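Local coordinates for peptidoglycan synthetase penicillin-binding protein 3 (Bifidobacterium adolescentis, PDB 4YE5), which probably acts as a penicillin-binding transpeptidase that cross-links peptidoglycan during cell-wall synthesis, at residues M156-D164 and G169-E177. Numbering follows the deposited sequence.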
loop_
_atom_site.group_PDB
_atom_site.type_symbol
_atom_site.label_atom_id
_atom_site.label_comp_id
_atom_site.label_asym_id
_atom_site.label_seq_id
_atom_site.Cartn_x
_atom_site.Cartn_y
_atom_site.Cartn_z
HETATM N N MSE A 156 8.769 -3.260 -3.794
HETATM C CA MSE A 156 7.712 -2.925 -2.832
HETATM C C MSE A 156 7.486 -4.012 -1.740
HETATM O O MSE A 156 6.351 -4.312 -1.369
HETATM C CB MSE A 156 6.396 -2.577 -3.574
HETATM C CG MSE A 156 5.726 -3.757 -4.344
HETATM SE SE MSE A 156 4.045 -3.240 -5.261
HETATM C CE MSE A 156 4.628 -3.657 -7.055
ATOM N N GLY A 157 8.576 -4.574 -1.223
ATOM C CA GLY A 157 8.504 -5.749 -0.357
ATOM C C GLY A 157 7.677 -5.545 0.900
ATOM O O GLY A 157 6.852 -6.386 1.250
ATOM N N SER A 158 7.865 -4.419 1.576
ATOM C CA SER A 158 7.169 -4.216 2.841
ATOM C C SER A 158 5.758 -3.716 2.597
ATOM O O SER A 158 4.874 -3.844 3.474
ATOM C CB SER A 158 7.931 -3.231 3.737
ATOM O OG SER A 158 8.065 -1.980 3.071
ATOM N N LEU A 159 5.522 -3.153 1.413
ATOM C CA LEU A 159 4.153 -2.778 1.041
ATOM C C LEU A 159 3.298 -4.024 0.758
ATOM O O LEU A 159 2.121 -4.062 1.087
ATOM C CB LEU A 159 4.145 -1.858 -0.193
ATOM C CG LEU A 159 2.786 -1.315 -0.638
ATOM C CD1 LEU A 159 2.111 -0.526 0.472
ATOM C CD2 LEU A 159 2.926 -0.462 -1.898
ATOM N N LEU A 160 3.881 -5.007 0.085
ATOM C CA LEU A 160 3.194 -6.276 -0.152
ATOM C C LEU A 160 3.005 -7.003 1.176
ATOM O O LEU A 160 1.944 -7.536 1.453
ATOM C CB LEU A 160 4.006 -7.153 -1.115
ATOM C CG LEU A 160 3.867 -6.696 -2.577
ATOM C CD1 LEU A 160 4.797 -7.470 -3.497
ATOM C CD2 LEU A 160 2.423 -6.849 -3.028
ATOM N N GLY A 161 4.044 -6.997 2.008
ATOM C CA GLY A 161 3.972 -7.605 3.319
ATOM C C GLY A 161 4.350 -9.077 3.271
ATOM O O GLY A 161 5.442 -9.431 2.793
ATOM N N GLY A 162 3.444 -9.938 3.745
ATOM C CA GLY A 162 3.715 -11.370 3.784
ATOM C C GLY A 162 2.606 -12.148 4.480
ATOM O O GLY A 162 1.683 -11.553 5.057
ATOM N N VAL A 163 2.687 -13.474 4.407
ATOM C CA VAL A 163 1.733 -14.349 5.092
ATOM C C VAL A 163 2.433 -15.235 6.136
ATOM O O VAL A 163 3.641 -15.460 6.061
ATOM C CB VAL A 163 0.976 -15.242 4.092
ATOM C CG1 VAL A 163 0.240 -14.392 3.050
ATOM C CG2 VAL A 163 1.941 -16.196 3.403
ATOM N N ASP A 164 1.689 -15.735 7.118
ATOM C CA ASP A 164 2.284 -16.679 8.072
ATOM C C ASP A 164 2.247 -18.115 7.525
ATOM O O ASP A 164 1.805 -18.330 6.403
ATOM C CB ASP A 164 1.627 -16.573 9.465
ATOM C CG ASP A 164 0.157 -16.984 9.470
ATOM O OD1 ASP A 164 -0.339 -17.595 8.493
ATOM O OD2 ASP A 164 -0.515 -16.674 10.474
ATOM N N GLY A 169 -2.562 -13.469 5.839
ATOM C CA GLY A 169 -1.851 -12.194 5.671
ATOM C C GLY A 169 -1.565 -11.492 6.990
ATOM O O GLY A 169 -2.489 -11.202 7.737
ATOM N N VAL A 170 -0.291 -11.232 7.298
ATOM C CA VAL A 170 0.055 -10.593 8.571
ATOM C C VAL A 170 0.782 -9.233 8.449
ATOM O O VAL A 170 1.145 -8.627 9.459
ATOM C CB VAL A 170 0.868 -11.549 9.488
ATOM C CG1 VAL A 170 -0.004 -12.751 9.923
ATOM C CG2 VAL A 170 2.130 -12.022 8.773
ATOM N N ALA A 171 0.975 -8.753 7.225
ATOM C CA ALA A 171 1.531 -7.413 7.011
ATOM C C ALA A 171 1.140 -6.936 5.631
ATOM O O ALA A 171 0.798 -7.754 4.781
ATOM C CB ALA A 171 3.062 -7.425 7.147
ATOM N N GLY A 172 1.205 -5.617 5.418
ATOM C CA GLY A 172 1.057 -5.033 4.098
ATOM C C GLY A 172 -0.270 -5.342 3.438
ATOM O O GLY A 172 -1.284 -5.519 4.101
ATOM N N ILE A 173 -0.258 -5.367 2.113
ATOM C CA ILE A 173 -1.458 -5.636 1.333
ATOM C C ILE A 173 -2.048 -7.042 1.621
ATOM O O ILE A 173 -3.270 -7.224 1.624
ATOM C CB ILE A 173 -1.133 -5.451 -0.159
ATOM C CG1 ILE A 173 -0.851 -3.955 -0.413
ATOM C CG2 ILE A 173 -2.298 -5.922 -1.030
ATOM C CD1 ILE A 173 -0.270 -3.686 -1.736
ATOM N N GLU A 174 -1.179 -8.005 1.913
ATOM C CA GLU A 174 -1.636 -9.371 2.262
ATOM C C GLU A 174 -2.605 -9.319 3.431
ATOM O O GLU A 174 -3.612 -10.019 3.460
ATOM C CB GLU A 174 -0.438 -10.269 2.623
ATOM C CG GLU A 174 0.523 -10.535 1.465
ATOM C CD GLU A 174 0.065 -11.670 0.549
ATOM O OE1 GLU A 174 -1.129 -12.051 0.584
ATOM O OE2 GLU A 174 0.909 -12.192 -0.213
ATOM N N GLN A 175 -2.305 -8.458 4.397
ATOM C CA GLN A 175 -3.146 -8.334 5.571
ATOM C C GLN A 175 -4.389 -7.514 5.253
ATOM O O GLN A 175 -5.507 -7.907 5.575
ATOM C CB GLN A 175 -2.362 -7.667 6.705
ATOM C CG GLN A 175 -3.237 -7.231 7.890
ATOM C CD GLN A 175 -2.414 -6.600 9.001
ATOM O OE1 GLN A 175 -1.192 -6.738 9.031
ATOM N NE2 GLN A 175 -3.077 -5.886 9.906
HETATM N N MSE A 176 -4.199 -6.366 4.614
HETATM C CA MSE A 176 -5.334 -5.494 4.320
HETATM C C MSE A 176 -6.394 -6.170 3.461
HETATM O O MSE A 176 -7.585 -5.969 3.665
HETATM C CB MSE A 176 -4.862 -4.250 3.580
HETATM C CG MSE A 176 -5.974 -3.283 3.324
HETATM SE SE MSE A 176 -5.217 -1.668 2.562
HETATM C CE MSE A 176 -5.217 -2.270 0.762
ATOM N N GLU A 177 -5.951 -6.940 2.475
ATOM C CA GLU A 177 -6.864 -7.591 1.538
ATOM C C GLU A 177 -7.073 -9.065 1.891
ATOM O O GLU A 177 -7.490 -9.851 1.048
ATOM C CB GLU A 177 -6.299 -7.484 0.124
ATOM C CG GLU A 177 -6.276 -6.030 -0.382
ATOM C CD GLU A 177 -7.655 -5.448 -0.370
ATOM O OE1 GLU A 177 -8.533 -6.016 -1.064
ATOM O OE2 GLU A 177 -7.877 -4.467 0.376
#
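The carboxylate of Glu174 has one face covered by Val163, whose CG1 stands almost squarely above CD at 3.7 Å. Both oxygens of the same group are bound: OE1 forms a salt bridge with Arg32, while OE2 forms a salt bridge with Arg148 and a hydrogen bond with Tyr150, which together probably favour the ionised state and fix its rotation. With CG beside the backbone N (chi1 -65°), Glu174 CG lies 3.3 Å from Leu160 O; a bend at chi2 (-83°) then turns the carboxylate toward Val163. Next to this group, strands 162-163 and 169-171 pair antiparallel, with a beta bulge between Gly162 and Val163 and Val170 N bonded to Gly162 O (3.0 Å). The end of helix 157-160 then meets the first turn of the following helix: Leu159 O accepts Ile173 N at 2.9 Å, and Leu160 O accepts Glu174 N at 3.2 Å. Ile173 runs along Leu159 O and reaches Leu159 CG with CD1 (4.0 Å). Gly161 and Gly172, both with positive phi, bring their backbones within 4.0 Å CA to CA, too close for a CB on either. This bulged hairpin between two short helices carries the sequence GVAGIE, consistent with the GxxGxE motif in the N-terminal module of class B penicillin-binding proteins.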